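Local coordinates for protein DsvD (PDB 1UCR) that may play an essential role in dissimilatory sulfite reduction and, through its winged-helix motif, possibly interacts with DNA, at residues E38-L43 and T61-K66. Residues are numbered along the deposited sequence; the frame is centred on the assembly and turned at random. Where two conformers were deposited one is given.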
loop_
_atom_site.group_PDB
_atom_site.type_symbol
_atom_site.label_atom_id
_atom_site.label_comp_id
_atom_site.label_asym_id
_atom_site.label_seq_id
_atom_site.Cartn_x
_atom_site.Cartn_y
_atom_site.Cartn_z
ATOM N N GLU B 38 11.206 -14.204 -12.399
ATOM C CA GLU B 38 10.988 -12.757 -12.561
ATOM C C GLU B 38 9.772 -12.321 -11.739
ATOM O O GLU B 38 9.783 -11.218 -11.173
ATOM C CB GLU B 38 10.824 -12.446 -14.049
ATOM C CG GLU B 38 10.619 -10.964 -14.313
ATOM C CD GLU B 38 11.773 -10.056 -13.942
ATOM O OE1 GLU B 38 11.563 -8.812 -14.079
ATOM O OE2 GLU B 38 12.887 -10.487 -13.544
ATOM N N VAL B 39 8.725 -13.137 -11.634
ATOM C CA VAL B 39 7.599 -12.783 -10.760
ATOM C C VAL B 39 8.096 -12.627 -9.335
ATOM O O VAL B 39 7.757 -11.685 -8.622
ATOM C CB VAL B 39 6.451 -13.810 -10.884
ATOM C CG1 VAL B 39 5.311 -13.428 -9.937
ATOM C CG2 VAL B 39 5.952 -13.916 -12.319
ATOM N N LYS B 40 8.948 -13.562 -8.882
ATOM C CA LYS B 40 9.496 -13.433 -7.531
ATOM C C LYS B 40 10.287 -12.150 -7.398
ATOM O O LYS B 40 10.154 -11.445 -6.403
ATOM C CB LYS B 40 10.373 -14.656 -7.204
ATOM C CG LYS B 40 11.008 -14.562 -5.804
ATOM C CD LYS B 40 10.089 -14.592 -4.585
ATOM C CE LYS B 40 9.383 -15.962 -4.425
ATOM N NZ LYS B 40 8.613 -15.954 -3.088
ATOM N N LYS B 41 11.099 -11.788 -8.399
ATOM C CA LYS B 41 11.872 -10.544 -8.305
ATOM C C LYS B 41 10.990 -9.323 -8.251
ATOM O O LYS B 41 11.247 -8.404 -7.469
ATOM C CB LYS B 41 12.852 -10.476 -9.493
ATOM C CG LYS B 41 14.052 -11.432 -9.413
ATOM C CD LYS B 41 15.081 -11.028 -8.380
ATOM C CE LYS B 41 16.303 -11.932 -8.304
ATOM N NZ LYS B 41 17.064 -12.143 -9.576
ATOM N N ILE B 42 9.949 -9.268 -9.092
ATOM C CA ILE B 42 9.155 -8.039 -9.026
ATOM C C ILE B 42 8.346 -7.927 -7.766
ATOM O O ILE B 42 8.220 -6.809 -7.228
ATOM C CB ILE B 42 8.315 -7.788 -10.260
ATOM C CG1 ILE B 42 7.166 -8.719 -10.367
ATOM C CG2 ILE B 42 9.136 -7.724 -11.550
ATOM C CD1 ILE B 42 6.210 -8.337 -11.492
ATOM N N LEU B 43 7.827 -9.047 -7.250
ATOM C CA LEU B 43 7.119 -8.990 -5.977
ATOM C C LEU B 43 8.063 -8.557 -4.855
ATOM O O LEU B 43 7.678 -7.763 -3.969
ATOM C CB LEU B 43 6.516 -10.383 -5.661
ATOM C CG LEU B 43 5.346 -10.772 -6.559
ATOM C CD1 LEU B 43 4.985 -12.226 -6.286
ATOM C CD2 LEU B 43 4.115 -9.895 -6.319
ATOM N N THR B 61 4.742 -18.561 0.212
ATOM C CA THR B 61 4.755 -17.158 0.578
ATOM C C THR B 61 3.443 -16.546 0.116
ATOM O O THR B 61 2.793 -17.046 -0.804
ATOM C CB THR B 61 5.966 -16.411 -0.030
ATOM O OG1 THR B 61 5.891 -16.513 -1.452
ATOM C CG2 THR B 61 7.266 -17.043 0.498
ATOM N N MET B 62 3.078 -15.423 0.745
ATOM C CA MET B 62 1.948 -14.612 0.318
ATOM C C MET B 62 2.321 -13.158 0.322
ATOM O O MET B 62 3.242 -12.710 1.012
ATOM C CB MET B 62 0.720 -14.833 1.217
ATOM C CG MET B 62 0.329 -16.307 1.320
ATOM S SD MET B 62 -1.225 -16.544 2.238
ATOM C CE MET B 62 -2.397 -16.353 0.900
ATOM N N TYR B 63 1.543 -12.388 -0.471
ATOM C CA TYR B 63 1.792 -10.984 -0.688
ATOM C C TYR B 63 0.465 -10.267 -0.700
ATOM O O TYR B 63 -0.511 -10.798 -1.255
ATOM C CB TYR B 63 2.491 -10.698 -2.021
ATOM C CG TYR B 63 3.835 -11.400 -2.183
ATOM C CD1 TYR B 63 3.896 -12.765 -2.523
ATOM C CD2 TYR B 63 5.036 -10.699 -1.960
ATOM C CE1 TYR B 63 5.121 -13.388 -2.652
ATOM C CE2 TYR B 63 6.270 -11.351 -2.109
ATOM C CZ TYR B 63 6.279 -12.694 -2.454
ATOM O OH TYR B 63 7.477 -13.377 -2.605
ATOM N N GLY B 64 0.422 -9.053 -0.201
ATOM C CA GLY B 64 -0.725 -8.160 -0.340
ATOM C C GLY B 64 -0.275 -6.719 -0.269
ATOM O O GLY B 64 0.889 -6.429 -0.013
ATOM N N LEU B 65 -1.215 -5.796 -0.565
ATOM C CA LEU B 65 -0.835 -4.393 -0.480
ATOM C C LEU B 65 -0.523 -3.956 0.952
ATOM O O LEU B 65 -1.132 -4.427 1.909
ATOM C CB LEU B 65 -2.035 -3.539 -1.014
ATOM C CG LEU B 65 -2.169 -3.638 -2.530
ATOM C CD1 LEU B 65 -3.539 -3.112 -2.970
ATOM C CD2 LEU B 65 -1.057 -2.909 -3.319
ATOM N N LYS B 66 0.469 -3.062 1.122
ATOM C CA LYS B 66 0.873 -2.608 2.454
ATOM C C LYS B 66 -0.316 -2.109 3.222
ATOM O O LYS B 66 -1.071 -1.265 2.706
ATOM C CB LYS B 66 1.876 -1.467 2.263
ATOM C CG LYS B 66 2.557 -1.041 3.539
ATOM C CD LYS B 66 3.545 -2.126 3.998
ATOM C CE LYS B 66 4.456 -1.612 5.124
ATOM N NZ LYS B 66 5.215 -2.817 5.643
#
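Tyr63 meets two residues of one helix in two different ways, a compact example of how an amphipathic ring joins a helix to a sheet: Leu43 packs over one face while Lys40 bonds its hydroxyl at the edge. Leu43 CB lies 3.7 Å from Tyr63 CE2, and its CD1 methyl makes a CH-pi contact, 4.0 Å from the Tyr63 ring centroid and 17° off the ring normal. CB and the CD1 branch share that face, CB over the CE2 side and CD1 over the CE1 side. At the hydroxyl end, Lys40 NZ donates to Tyr63 OH at 2.9 Å from close to the ring plane, and Lys40 CD approaches the same Tyr63 oxygen to 3.5 Å. The ammonium also reaches Thr61 OG1, tip to tip, in a weak hydrogen bond of 3.2 Å. Lys40 leaves the helix with CG anti to the backbone N (chi1 179°), and bends at chi2 and chi3 bring its amine round to the strand. In the winged-helix motif of DsvD, helix 36-48 packs here against strand 60-65, the central strand of the antiparallel sheet; the local axes pass 11.2 Å apart at 46°, a gap bridged by side chains. Thr61 and Tyr63, two apart on that strand, both direct CB toward the helix. Further out, Phe24 forms a cation-pi contact with Lys40 and also touches Leu43, while Tyr54 sets its ring edge-to-face with Tyr63. Backbone hydrogen bonds of Tyr63 with Phe22, on the antiparallel strand 22-23, and of Thr61 with Phe24 hold both strand residues in place.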